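Local structure of beta-galactosidase (Trichoderma reesei, 3OG2) at residues V41-E46 and S360-Q365; K66-N71 and Y322-G327; V277-G282 and H301-V306; Y308-A313 and V409-N414. The protein probably hydrolyses terminal non-reducing beta-D-galactose residues of beta-D-galactosides, as a glycosylated fungal member of glycoside hydrolase family 35. All coordinates share one frame; numbering follows the deposited sequence.

Interaction 1: V41-E46 and S360-Q365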
loop_
_atom_site.group_PDB
_atom_site.type_symbol
_atom_site.label_atom_id
_atom_site.label_comp_id
_atom_site.label_asym_id
_atom_site.label_seq_id
_atom_site.Cartn_x
_atom_site.Cartn_y
_atom_site.Cartn_z
ATOM N N VAL A 41 14.795 15.927 5.626
ATOM C CA VAL A 41 14.572 14.539 5.966
ATOM C C VAL A 41 13.477 14.072 5.021
ATOM O O VAL A 41 12.337 14.605 5.110
ATOM C CB VAL A 41 14.161 14.339 7.431
ATOM C CG1 VAL A 41 13.788 12.858 7.678
ATOM C CG2 VAL A 41 15.240 14.791 8.375
ATOM N N ILE A 42 13.759 13.156 4.107
ATOM C CA ILE A 42 12.708 12.591 3.244
ATOM C C ILE A 42 11.965 11.536 4.061
ATOM O O ILE A 42 12.549 10.539 4.517
ATOM C CB ILE A 42 13.321 11.983 1.982
ATOM C CG1 ILE A 42 13.973 13.061 1.105
ATOM C CG2 ILE A 42 12.284 11.141 1.238
ATOM C CD1 ILE A 42 12.951 14.069 0.576
ATOM N N PHE A 43 10.693 11.780 4.270
ATOM C CA PHE A 43 9.828 10.849 5.025
ATOM C C PHE A 43 8.704 10.562 4.045
ATOM O O PHE A 43 7.934 11.468 3.704
ATOM C CB PHE A 43 9.365 11.479 6.332
ATOM C CG PHE A 43 9.029 10.446 7.429
ATOM C CD1 PHE A 43 8.878 9.079 7.218
ATOM C CD2 PHE A 43 8.855 10.927 8.725
ATOM C CE1 PHE A 43 8.548 8.188 8.248
ATOM C CE2 PHE A 43 8.539 10.034 9.754
ATOM C CZ PHE A 43 8.378 8.679 9.546
ATOM N N SER A 44 8.639 9.334 3.567
ATOM C CA SER A 44 7.859 8.917 2.405
ATOM C C SER A 44 6.920 7.794 2.726
ATOM O O SER A 44 7.245 6.985 3.608
ATOM C CB SER A 44 8.894 8.472 1.342
ATOM O OG SER A 44 8.225 8.022 0.158
ATOM N N GLY A 45 5.832 7.744 1.985
ATOM C CA GLY A 45 4.893 6.640 2.130
ATOM C C GLY A 45 4.722 5.925 0.795
ATOM O O GLY A 45 4.592 6.615 -0.224
ATOM N N GLU A 46 4.584 4.634 0.781
ATOM C CA GLU A 46 4.393 3.893 -0.449
ATOM C C GLU A 46 2.902 3.859 -0.848
ATOM O O GLU A 46 2.058 3.528 -0.000
ATOM C CB GLU A 46 4.848 2.429 -0.269
ATOM C CG GLU A 46 4.926 1.707 -1.589
ATOM C CD GLU A 46 6.219 1.827 -2.348
ATOM O OE1 GLU A 46 7.191 2.504 -1.894
ATOM O OE2 GLU A 46 6.299 1.225 -3.465
ATOM N N SER A 360 -2.248 7.934 13.618
ATOM C CA SER A 360 -2.016 9.135 14.437
ATOM C C SER A 360 -0.635 9.110 15.054
ATOM O O SER A 360 -0.002 10.173 15.174
ATOM C CB SER A 360 -3.094 9.217 15.517
ATOM O OG SER A 360 -4.397 9.252 14.904
ATOM N N GLU A 361 -0.147 7.907 15.428
ATOM C CA GLU A 361 1.231 7.838 15.967
ATOM C C GLU A 361 2.249 8.207 14.892
ATOM O O GLU A 361 3.228 8.894 15.174
ATOM C CB GLU A 361 1.478 6.436 16.476
ATOM C CG GLU A 361 2.968 6.179 16.729
ATOM C CD GLU A 361 3.658 7.068 17.741
ATOM O OE1 GLU A 361 2.985 7.375 18.772
ATOM O OE2 GLU A 361 4.871 7.461 17.593
ATOM N N LEU A 362 2.012 7.771 13.639
ATOM C CA LEU A 362 2.963 8.108 12.565
ATOM C C LEU A 362 2.983 9.602 12.324
ATOM O O LEU A 362 4.066 10.160 12.057
ATOM C CB LEU A 362 2.570 7.318 11.329
ATOM C CG LEU A 362 3.496 7.396 10.139
ATOM C CD1 LEU A 362 4.946 7.075 10.500
ATOM C CD2 LEU A 362 2.995 6.396 9.082
ATOM N N LYS A 363 1.819 10.267 12.441
ATOM C CA LYS A 363 1.790 11.730 12.295
ATOM C C LYS A 363 2.635 12.402 13.358
ATOM O O LYS A 363 3.284 13.404 13.092
ATOM C CB LYS A 363 0.321 12.180 12.453
ATOM C CG LYS A 363 0.157 13.689 12.390
ATOM C CD LYS A 363 -1.331 14.143 12.343
ATOM C CE LYS A 363 -2.058 13.602 13.598
ATOM N NZ LYS A 363 -3.453 14.146 13.635
ATOM N N LEU A 364 2.662 11.891 14.611
ATOM C CA LEU A 364 3.501 12.554 15.613
ATOM C C LEU A 364 4.963 12.540 15.173
ATOM O O LEU A 364 5.709 13.512 15.372
ATOM C CB LEU A 364 3.388 11.835 16.949
ATOM C CG LEU A 364 1.994 11.651 17.520
ATOM C CD1 LEU A 364 2.087 10.993 18.902
ATOM C CD2 LEU A 364 1.267 12.980 17.620
ATOM N N GLN A 365 5.353 11.421 14.552
ATOM C CA GLN A 365 6.760 11.293 14.126
ATOM C C GLN A 365 7.079 12.138 12.914
ATOM O O GLN A 365 8.136 12.784 12.870
ATOM C CB GLN A 365 7.042 9.817 13.805
ATOM C CG GLN A 365 6.878 8.896 15.041
ATOM C CD GLN A 365 7.156 7.454 14.671
ATOM O OE1 GLN A 365 7.821 7.131 13.672
ATOM N NE2 GLN A 365 6.658 6.524 15.444
#
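Phe-43 pushes the far end of its ring between Leu-362 and Gln-365 of helix 357-370, and this single aromatic side chain carries the strand's whole share of the contact. Its CZ meets Leu-362 CD1 at 3.9 Å, with the methyl lying oblique to the ring. On the neighbouring corner CE2 points at Gln-365, 4.1 Å from that residue's backbone C and 4.3 Å from its CB, so the helix backbone is met by the ring edge, close to the ring plane. Phe-43 reaches this far because CG is anti to the backbone N (chi1 -154°), and the ring spans much of the 9.6 Å between the CA atoms of Phe-43 and Gln-365. Strand 38-47 runs parallel to strands 72-76 and 318-321 in the TIM barrel, and helix 357-370 packs on its outside: Phe-43 faces that helix, while Ser-44 bonds to Asn-320 and Glu-46 to Ser-74, Asn-320, His-48 and Arg-114. A second ring, that of Phe-70, stacks on Phe-43 and also touches Leu-362. Along the helix, Gln-365 NE2 donates to Glu-361 OE2 at 2.9 Å in a nearly straight bond (169°). The acceptor lies in the amide plane of Gln-365 and offers its anti lone pair, which ties down the rotation of the amide at the margin of this apolar patch.

Interaction 2: K66-N71 and Y322-G327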
loop_
_atom_site.group_PDB
_atom_site.type_symbol
_atom_site.label_atom_id
_atom_site.label_comp_id
_atom_site.label_asym_id
_atom_site.label_seq_id
_atom_site.Cartn_x
_atom_site.Cartn_y
_atom_site.Cartn_z
ATOM N N LYS A 66 0.278 13.691 3.335
ATOM C CA LYS A 66 0.852 15.007 3.667
ATOM C C LYS A 66 0.533 15.376 5.117
ATOM O O LYS A 66 1.351 15.959 5.816
ATOM C CB LYS A 66 0.291 16.043 2.693
ATOM C CG LYS A 66 0.807 17.437 2.896
ATOM C CD LYS A 66 2.203 17.648 2.333
ATOM C CE LYS A 66 2.531 19.159 2.428
ATOM N NZ LYS A 66 3.898 19.356 1.877
ATOM N N ALA A 67 -0.684 15.039 5.570
ATOM C CA ALA A 67 -1.041 15.416 6.928
ATOM C C ALA A 67 -0.230 14.659 7.967
ATOM O O ALA A 67 -0.169 15.094 9.141
ATOM C CB ALA A 67 -2.549 15.167 7.118
ATOM N N LEU A 68 0.386 13.527 7.662
ATOM C CA LEU A 68 1.292 12.837 8.569
ATOM C C LEU A 68 2.580 13.643 8.819
ATOM O O LEU A 68 3.363 13.316 9.698
ATOM C CB LEU A 68 1.746 11.495 7.982
ATOM C CG LEU A 68 0.671 10.441 7.800
ATOM C CD1 LEU A 68 1.200 9.273 6.980
ATOM C CD2 LEU A 68 0.223 9.926 9.181
ATOM N N GLY A 69 2.850 14.658 8.004
ATOM C CA GLY A 69 4.124 15.339 8.037
ATOM C C GLY A 69 5.077 14.772 7.004
ATOM O O GLY A 69 6.243 15.180 6.964
ATOM N N PHE A 70 4.592 13.828 6.181
ATOM C CA PHE A 70 5.473 13.286 5.111
ATOM C C PHE A 70 5.640 14.315 3.990
ATOM O O PHE A 70 4.773 15.168 3.810
ATOM C CB PHE A 70 4.830 12.044 4.537
ATOM C CG PHE A 70 4.969 10.792 5.437
ATOM C CD1 PHE A 70 5.264 10.867 6.801
ATOM C CD2 PHE A 70 4.780 9.552 4.831
ATOM C CE1 PHE A 70 5.365 9.684 7.523
ATOM C CE2 PHE A 70 4.905 8.337 5.564
ATOM C CZ PHE A 70 5.191 8.431 6.933
ATOM N N ASN A 71 6.750 14.158 3.239
ATOM C CA ASN A 71 6.971 15.074 2.105
ATOM C C ASN A 71 7.027 14.339 0.790
ATOM O O ASN A 71 7.084 15.005 -0.266
ATOM C CB ASN A 71 8.239 15.919 2.286
ATOM C CG ASN A 71 9.400 15.080 2.783
ATOM O OD1 ASN A 71 9.576 13.926 2.416
ATOM N ND2 ASN A 71 10.172 15.690 3.684
ATOM N N TYR A 322 6.589 1.097 3.647
ATOM C CA TYR A 322 5.955 0.193 2.672
ATOM C C TYR A 322 4.995 -0.667 3.483
ATOM O O TYR A 322 5.525 -1.477 4.281
ATOM C CB TYR A 322 7.055 -0.640 1.976
ATOM C CG TYR A 322 6.465 -1.484 0.862
ATOM C CD1 TYR A 322 5.667 -2.605 1.090
ATOM C CD2 TYR A 322 6.685 -1.160 -0.488
ATOM C CE1 TYR A 322 5.137 -3.356 0.090
ATOM C CE2 TYR A 322 6.157 -1.900 -1.539
ATOM C CZ TYR A 322 5.380 -2.992 -1.241
ATOM O OH TYR A 322 4.806 -3.716 -2.258
ATOM N N MET A 323 3.695 -0.715 3.255
ATOM C CA MET A 323 2.894 0.254 2.498
ATOM C C MET A 323 2.409 1.363 3.450
ATOM O O MET A 323 2.278 1.131 4.663
ATOM C CB MET A 323 1.636 -0.421 1.956
ATOM C CG MET A 323 1.908 -1.531 0.916
ATOM S SD MET A 323 2.811 -0.948 -0.530
ATOM C CE MET A 323 1.574 0.079 -1.328
ATOM N N THR A 324 2.078 2.514 2.888
ATOM C CA THR A 324 1.325 3.526 3.635
ATOM C C THR A 324 -0.145 3.482 3.249
ATOM O O THR A 324 -0.989 3.547 4.134
ATOM C CB THR A 324 1.975 4.895 3.437
ATOM O OG1 THR A 324 3.302 4.836 4.042
ATOM C CG2 THR A 324 1.227 5.999 4.152
ATOM N N PHE A 325 -0.451 3.338 1.974
ATOM C CA PHE A 325 -1.801 3.034 1.515
ATOM C C PHE A 325 -1.652 1.839 0.561
ATOM O O PHE A 325 -0.906 1.998 -0.430
ATOM C CB PHE A 325 -2.462 4.233 0.813
ATOM C CG PHE A 325 -3.715 3.781 0.055
ATOM C CD1 PHE A 325 -4.860 3.410 0.734
ATOM C CD2 PHE A 325 -3.679 3.746 -1.347
ATOM C CE1 PHE A 325 -5.988 2.990 0.023
ATOM C CE2 PHE A 325 -4.812 3.328 -2.034
ATOM C CZ PHE A 325 -5.960 2.967 -1.349
ATOM N N GLY A 326 -2.300 0.716 0.798
ATOM C CA GLY A 326 -2.128 -0.468 0.004
ATOM C C GLY A 326 -3.084 -0.588 -1.156
ATOM O O GLY A 326 -2.712 -1.012 -2.252
ATOM N N GLY A 327 -4.375 -0.246 -0.983
ATOM C CA GLY A 327 -5.334 -0.411 -2.062
ATOM C C GLY A 327 -5.720 -1.881 -2.307
ATOM O O GLY A 327 -5.738 -2.715 -1.376
#
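The first torsion of Thr-324 (chi1 -65°) sets CG2 anti to the backbone N and OG1 beside it, while that of Phe-70 (chi1 -77°) swings its ring away from the carbonyl carbon to meet the threonine. OG1 stands at the edge of the Phe-70 ring, near its plane and 4.1 Å from CE2. This is van der Waals contact, since the hydroxyl is taken up by a hydrogen bond to Ile-321 O. The other branch, CG2, approaches Leu-68 CD1 at 4.3 Å. Within its own segment Leu-68 folds back over Phe-70, with CD1 3.9 Å above the middle of one ring face. Between the two residues a Schellman motif closes helix 58-66: Gly-69 takes positive phi (95°), and its N bonds to Lys-66 O at 3.0 Å across a type I turn. The opposing loop leaves strand 318-321 through a cis peptide between Tyr-322 and Met-323, where Met-323 SD sits 3.3 Å above the Tyr-322 ring in a Met-aromatic arrangement. Ile-65 of helix 58-66 touches both Phe-70 and Thr-324, helix 357-370 lays Tyr-359 and Lys-363 against Leu-68, and Thr-324 joins strand 38-47 through a backbone bond to Glu-46.

Interaction 3: V277-G282 and H301-V306. With MAN (alpha-D-mannopyranose), chain B.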
loop_
_atom_site.group_PDB
_atom_site.type_symbol
_atom_site.label_atom_id
_atom_site.label_comp_id
_atom_site.label_asym_id
_atom_site.label_seq_id
_atom_site.Cartn_x
_atom_site.Cartn_y
_atom_site.Cartn_z
ATOM N N VAL A 277 14.713 2.469 1.852
ATOM C CA VAL A 277 13.814 2.713 0.721
ATOM C C VAL A 277 12.519 1.944 0.892
ATOM O O VAL A 277 11.473 2.304 0.373
ATOM C CB VAL A 277 14.552 2.350 -0.595
ATOM C CG1 VAL A 277 13.617 2.401 -1.807
ATOM C CG2 VAL A 277 15.665 3.374 -0.724
ATOM N N GLU A 278 12.511 0.836 1.662
ATOM C CA GLU A 278 11.272 0.197 2.112
ATOM C C GLU A 278 11.482 -0.213 3.559
ATOM O O GLU A 278 12.392 -1.024 3.834
ATOM C CB GLU A 278 10.874 -1.079 1.386
ATOM C CG GLU A 278 10.721 -0.854 -0.130
ATOM C CD GLU A 278 10.558 -2.195 -0.804
ATOM O OE1 GLU A 278 10.219 -3.228 -0.164
ATOM O OE2 GLU A 278 10.753 -2.259 -2.039
ATOM N N PHE A 279 10.675 0.322 4.449
ATOM C CA PHE A 279 10.688 -0.149 5.828
ATOM C C PHE A 279 9.267 -0.566 6.188
ATOM O O PHE A 279 8.296 0.120 5.850
ATOM C CB PHE A 279 11.234 0.914 6.788
ATOM C CG PHE A 279 11.447 0.249 8.157
ATOM C CD1 PHE A 279 12.588 -0.541 8.398
ATOM C CD2 PHE A 279 10.494 0.385 9.156
ATOM C CE1 PHE A 279 12.728 -1.170 9.632
ATOM C CE2 PHE A 279 10.663 -0.242 10.376
ATOM C CZ PHE A 279 11.755 -1.034 10.615
ATOM N N GLN A 280 9.138 -1.682 6.901
ATOM C CA GLN A 280 7.850 -2.274 7.218
ATOM C C GLN A 280 6.812 -1.298 7.753
ATOM O O GLN A 280 6.989 -0.641 8.800
ATOM C CB GLN A 280 8.140 -3.360 8.273
ATOM C CG GLN A 280 6.905 -4.176 8.623
ATOM C CD GLN A 280 7.282 -5.561 9.128
ATOM O OE1 GLN A 280 8.384 -5.797 9.652
ATOM N NE2 GLN A 280 6.362 -6.505 8.939
ATOM N N GLY A 281 5.688 -1.273 7.031
ATOM C CA GLY A 281 4.487 -0.548 7.433
ATOM C C GLY A 281 3.276 -1.456 7.565
ATOM O O GLY A 281 2.170 -0.917 7.779
ATOM N N GLY A 282 3.441 -2.744 7.401
ATOM C CA GLY A 282 2.342 -3.684 7.527
ATOM C C GLY A 282 2.892 -5.055 7.157
ATOM O O GLY A 282 4.103 -5.333 7.300
ATOM N N HIS A 301 0.637 0.738 16.349
ATOM C CA HIS A 301 1.287 1.991 16.769
ATOM C C HIS A 301 2.511 1.756 17.644
ATOM O O HIS A 301 3.434 2.576 17.688
ATOM C CB HIS A 301 0.237 2.886 17.473
ATOM C CG HIS A 301 -0.231 2.351 18.769
ATOM N ND1 HIS A 301 -1.183 1.370 18.923
ATOM C CD2 HIS A 301 0.169 2.725 20.021
ATOM C CE1 HIS A 301 -1.343 1.145 20.256
ATOM N NE2 HIS A 301 -0.536 1.948 20.925
ATOM N N GLU A 302 2.497 0.642 18.398
ATOM C CA GLU A 302 3.623 0.301 19.264
ATOM C C GLU A 302 4.840 -0.072 18.422
ATOM O O GLU A 302 5.964 0.344 18.692
ATOM C CB GLU A 302 3.262 -0.843 20.219
ATOM C CG GLU A 302 2.180 -0.398 21.194
ATOM C CD GLU A 302 1.658 -1.499 22.078
ATOM O OE1 GLU A 302 1.615 -2.656 21.594
ATOM O OE2 GLU A 302 1.220 -1.192 23.201
ATOM N N PHE A 303 4.571 -0.912 17.417
ATOM C CA PHE A 303 5.647 -1.215 16.474
ATOM C C PHE A 303 6.228 0.077 15.923
ATOM O O PHE A 303 7.437 0.253 15.792
ATOM C CB PHE A 303 5.079 -2.139 15.372
ATOM C CG PHE A 303 5.883 -2.043 14.091
ATOM C CD1 PHE A 303 7.005 -2.827 13.914
ATOM C CD2 PHE A 303 5.530 -1.195 13.040
ATOM C CE1 PHE A 303 7.770 -2.744 12.757
ATOM C CE2 PHE A 303 6.275 -1.068 11.888
ATOM C CZ PHE A 303 7.405 -1.860 11.738
ATOM N N GLU A 304 5.369 1.015 15.501
ATOM C CA GLU A 304 5.905 2.253 14.881
ATOM C C GLU A 304 6.774 3.016 15.843
ATOM O O GLU A 304 7.880 3.477 15.516
ATOM C CB GLU A 304 4.783 3.198 14.391
ATOM C CG GLU A 304 3.987 2.527 13.245
ATOM C CD GLU A 304 2.903 3.477 12.781
ATOM O OE1 GLU A 304 2.370 4.257 13.670
ATOM O OE2 GLU A 304 2.508 3.416 11.625
ATOM N N ARG A 305 6.286 3.202 17.092
ATOM C CA ARG A 305 7.134 4.088 17.941
ATOM C C ARG A 305 8.430 3.372 18.315
ATOM O O ARG A 305 9.462 4.069 18.351
ATOM C CB ARG A 305 6.343 4.616 19.090
ATOM C CG ARG A 305 5.873 3.524 20.013
ATOM C CD ARG A 305 4.606 4.056 20.765
ATOM N NE ARG A 305 4.336 3.099 21.823
ATOM C CZ ARG A 305 3.302 3.152 22.677
ATOM N NH1 ARG A 305 2.341 4.093 22.618
ATOM N NH2 ARG A 305 3.238 2.208 23.622
ATOM N N VAL A 306 8.445 2.055 18.545
ATOM C CA VAL A 306 9.747 1.425 18.867
ATOM C C VAL A 306 10.618 1.280 17.638
ATOM O O VAL A 306 11.805 1.664 17.632
ATOM C CB VAL A 306 9.536 0.047 19.534
ATOM C CG1 VAL A 306 10.881 -0.637 19.802
ATOM C CG2 VAL A 306 8.730 0.152 20.835
HETATM C C1 MAN B . -2.579 2.792 26.292
HETATM C C2 MAN B . -1.137 3.216 26.490
HETATM C C3 MAN B . -0.283 2.972 25.243
HETATM C C4 MAN B . -0.447 1.513 24.839
HETATM C C5 MAN B . -1.930 1.210 24.565
HETATM C C6 MAN B . -2.116 -0.305 24.305
HETATM O O2 MAN B . -0.659 2.414 27.557
HETATM O O3 MAN B . 1.073 3.260 25.507
HETATM O O4 MAN B . 0.268 1.313 23.643
HETATM O O5 MAN B . -2.653 1.501 25.759
HETATM O O6 MAN B . -3.449 -0.545 23.884
HETATM O O HOH W 1 3.084 1.859 9.424
#
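At the C-terminal end of TIM-barrel strand 275-280, Phe-279 and Gln-280 receive Phe-303 of the outer helix 301-313, which comes after the short helix 292-298. Phe-303 is modelled in two conformers; in the one described, its CZ lies 3.8 Å from Gln-280 CB and 3.9 Å from Phe-279 CE2, the two rings meeting obliquely. The ring edge also faces Gln-280 O, a carbonyl oxygen that accepts a hydrogen bond from Tyr-308 OH. The amide of Gln-280 is turned 72° from the Phe-303 ring and is well held: NE2 donates to Gly-282 O at 3.0 Å, in the amide plane, and to Gly-243 O, while OE1 accepts from Leu-242 N. The same strand carries Glu-278, a galactose-binding residue that also pairs with Arg-114 and Tyr-240, and the Phe-279 side chain is about 10 Å from that of Glu-180, another galactose-site residue. Outward, the N-terminal part of the helix holds a mannose of an attached glycan. Its O4 accepts from His-301 NE2 at 2.9 Å and donates to Glu-302 OE2 at 2.7 Å. With CG between the backbone N and carbonyl carbon (chi1 63°), Arg-305 extends from CG to NE and brings NH2 within 3.1 Å of O3, while NE donates to Arg-448 O.

Interaction 4: Y308-A313 and V409-N414. With NAG (2-acetamido-2-deoxy-beta-D-glucopyranose), chain D.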
loop_
_atom_site.group_PDB
_atom_site.type_symbol
_atom_site.label_atom_id
_atom_site.label_comp_id
_atom_site.label_asym_id
_atom_site.label_seq_id
_atom_site.Cartn_x
_atom_site.Cartn_y
_atom_site.Cartn_z
ATOM N N TYR A 308 10.358 2.590 14.428
ATOM C CA TYR A 308 10.679 3.755 13.576
ATOM C C TYR A 308 11.649 4.666 14.299
ATOM O O TYR A 308 12.592 5.195 13.702
ATOM C CB TYR A 308 9.457 4.515 13.111
ATOM C CG TYR A 308 8.524 3.718 12.192
ATOM C CD1 TYR A 308 8.773 2.403 11.833
ATOM C CD2 TYR A 308 7.388 4.343 11.691
ATOM C CE1 TYR A 308 7.908 1.720 10.993
ATOM C CE2 TYR A 308 6.511 3.660 10.857
ATOM C CZ TYR A 308 6.785 2.356 10.514
ATOM O OH TYR A 308 5.911 1.686 9.690
ATOM N N LYS A 309 11.471 4.861 15.615
ATOM C CA LYS A 309 12.472 5.666 16.348
ATOM C C LYS A 309 13.805 4.930 16.402
ATOM O O LYS A 309 14.837 5.602 16.476
ATOM C CB LYS A 309 11.946 5.978 17.755
ATOM C CG LYS A 309 10.738 6.938 17.689
ATOM C CD LYS A 309 10.132 7.207 19.060
ATOM C CE LYS A 309 8.806 7.981 18.885
ATOM N NZ LYS A 309 8.217 8.404 20.156
ATOM N N ASN A 310 13.814 3.580 16.327
ATOM C CA ASN A 310 15.102 2.896 16.240
ATOM C C ASN A 310 15.818 3.201 14.938
ATOM O O ASN A 310 17.061 3.119 14.877
ATOM C CB ASN A 310 14.838 1.392 16.366
ATOM C CG ASN A 310 16.106 0.594 16.404
ATOM O OD1 ASN A 310 16.921 0.781 17.343
ATOM N ND2 ASN A 310 16.289 -0.281 15.413
ATOM N N ASN A 311 15.116 3.535 13.855
ATOM C CA ASN A 311 15.756 3.944 12.627
ATOM C C ASN A 311 16.253 5.393 12.742
ATOM O O ASN A 311 17.299 5.723 12.175
ATOM C CB ASN A 311 14.766 3.817 11.440
ATOM C CG ASN A 311 14.440 2.350 11.188
ATOM O OD1 ASN A 311 15.235 1.452 11.469
ATOM N ND2 ASN A 311 13.232 2.099 10.656
ATOM N N MET A 312 15.492 6.236 13.463
ATOM C CA MET A 312 16.008 7.571 13.757
ATOM C C MET A 312 17.254 7.462 14.640
ATOM O O MET A 312 18.167 8.282 14.513
ATOM C CB MET A 312 14.932 8.407 14.474
ATOM C CG MET A 312 13.679 8.520 13.546
ATOM S SD MET A 312 12.332 9.278 14.482
ATOM C CE MET A 312 10.902 8.658 13.533
ATOM N N ALA A 313 17.318 6.419 15.526
ATOM C CA ALA A 313 18.544 6.260 16.353
ATOM C C ALA A 313 19.771 6.029 15.486
ATOM O O ALA A 313 20.898 6.332 15.891
ATOM C CB ALA A 313 18.299 5.108 17.287
ATOM N N VAL A 409 17.614 8.547 21.766
ATOM C CA VAL A 409 16.500 7.626 21.579
ATOM C C VAL A 409 16.540 6.587 22.695
ATOM O O VAL A 409 17.532 5.835 22.839
ATOM C CB VAL A 409 16.576 6.958 20.181
ATOM C CG1 VAL A 409 15.377 5.991 20.046
ATOM C CG2 VAL A 409 16.623 8.024 19.108
ATOM N N VAL A 410 15.480 6.536 23.475
ATOM C CA VAL A 410 15.396 5.664 24.641
ATOM C C VAL A 410 14.433 4.524 24.373
ATOM O O VAL A 410 13.327 4.748 23.860
ATOM C CB VAL A 410 14.901 6.486 25.860
ATOM C CG1 VAL A 410 14.885 5.610 27.108
ATOM C CG2 VAL A 410 15.715 7.772 26.063
ATOM N N ARG A 411 14.841 3.281 24.681
ATOM C CA ARG A 411 13.954 2.134 24.545
ATOM C C ARG A 411 14.200 1.216 25.734
ATOM O O ARG A 411 15.209 1.327 26.451
ATOM C CB ARG A 411 14.194 1.386 23.219
ATOM C CG ARG A 411 15.598 0.815 23.096
ATOM C CD ARG A 411 15.624 -0.171 21.945
ATOM N NE ARG A 411 16.919 -0.700 21.570
ATOM C CZ ARG A 411 17.453 -1.754 22.191
ATOM N NH1 ARG A 411 16.858 -2.369 23.213
ATOM N NH2 ARG A 411 18.639 -2.192 21.739
ATOM N N HIS A 412 13.290 0.266 25.930
ATOM C CA HIS A 412 13.601 -0.790 26.903
ATOM C C HIS A 412 14.785 -1.619 26.410
ATOM O O HIS A 412 14.935 -1.913 25.221
ATOM C CB HIS A 412 12.390 -1.713 27.071
ATOM C CG HIS A 412 11.226 -1.039 27.741
ATOM N ND1 HIS A 412 11.138 -0.884 29.098
ATOM C CD2 HIS A 412 10.097 -0.478 27.233
ATOM C CE1 HIS A 412 10.013 -0.265 29.424
ATOM N NE2 HIS A 412 9.366 -0.010 28.290
ATOM N N ALA A 413 15.626 -2.067 27.338
ATOM C CA ALA A 413 16.773 -2.877 26.961
ATOM C C ALA A 413 16.379 -4.166 26.254
ATOM O O ALA A 413 17.019 -4.574 25.289
ATOM C CB ALA A 413 17.588 -3.258 28.213
ATOM N N ASN A 414 15.331 -4.852 26.730
ATOM C CA ASN A 414 14.616 -5.856 25.973
ATOM C C ASN A 414 13.576 -5.093 25.155
ATOM O O ASN A 414 12.592 -4.626 25.692
ATOM C CB ASN A 414 13.961 -6.865 26.929
ATOM C CG ASN A 414 13.097 -7.833 26.134
ATOM O OD1 ASN A 414 12.952 -7.779 24.914
ATOM N ND2 ASN A 414 12.428 -8.727 26.864
HETATM C C1 NAG D . 11.306 -9.455 26.301
HETATM C C2 NAG D . 11.538 -10.839 26.887
HETATM C C3 NAG D . 10.370 -11.750 26.550
HETATM C C4 NAG D . 8.959 -11.160 26.671
HETATM C C5 NAG D . 8.883 -9.719 26.125
HETATM C C6 NAG D . 7.608 -8.972 26.496
HETATM C C7 NAG D . 13.959 -11.413 26.929
HETATM C C8 NAG D . 15.100 -11.795 26.019
HETATM N N2 NAG D . 12.749 -11.462 26.381
HETATM O O3 NAG D . 10.536 -13.020 27.137
HETATM O O4 NAG D . 8.116 -11.972 25.892
HETATM O O5 NAG D . 10.004 -9.042 26.652
HETATM O O6 NAG D . 7.603 -8.716 27.910
HETATM O O7 NAG D . 14.178 -11.470 28.150
HETATM O O HOH W 2 18.780 -0.122 19.224
#
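The N-to-C directions of helix 308-313 and strand 409-412 make an angle of 133°, their axes 8.7 Å apart at closest approach, and they draw together at one end, where the CA atoms of Ala-313 and Val-409 are 5.8 Å apart. Val-409 fills this corner with both branches. CG1, anti to the backbone N (chi1 180°), rests 3.6 Å from Lys-309 O; CG2, beside the backbone N, packs 3.8 Å from Ala-313 CB. Lys-309 offers only the base of its side chain, the extended remainder leading away to a salt bridge with Glu-470. Where the elements diverge, a water spans the gap, donating to Asn-310 OD1 at 2.8 Å and accepting from Arg-411 NE at 3.0 Å. The guanidinium is braced on its own strand, as NH1 donates both to His-412 O at 2.8 Å and to Ala-413 O, the latter approached from above its carbonyl plane. Just beyond, Asn-414 ND2 is covalently linked to C1 of an N-acetylglucosamine. The contact thus joins an outer barrel helix to the antiparallel sheet of the following domain: Val-409 lies between strands 394-400 and 450-459, with Thr-397 touching Ala-313 and Ile-452 touching both Lys-309 and Val-409.

Overall arrangement
Interactions 1, 2 and 3 lie within the TIM barrel. The centres of interactions 1 and 2 are about 7 Å apart, and the two are joined by Asn-71, whose backbone N lies 3.0 Å from Phe-43 O. Interactions 2 and 3 meet along adjacent strands, with Tyr-322 N 3.0 Å from Phe-279 O. Helix 301-313 serves both interactions 3 and 4: Tyr-308 OH is 2.7 Å from Gln-280 O, and the same tyrosine packs against Leu-362 and Gln-365 of interaction 1. Glu-278, in interaction 3, belongs to the galactose site; the side chains of Thr-324 and Phe-43 are about 10 and 12 Å from its side chain. Interaction 4 lies away from that site, at the junction with the next domain.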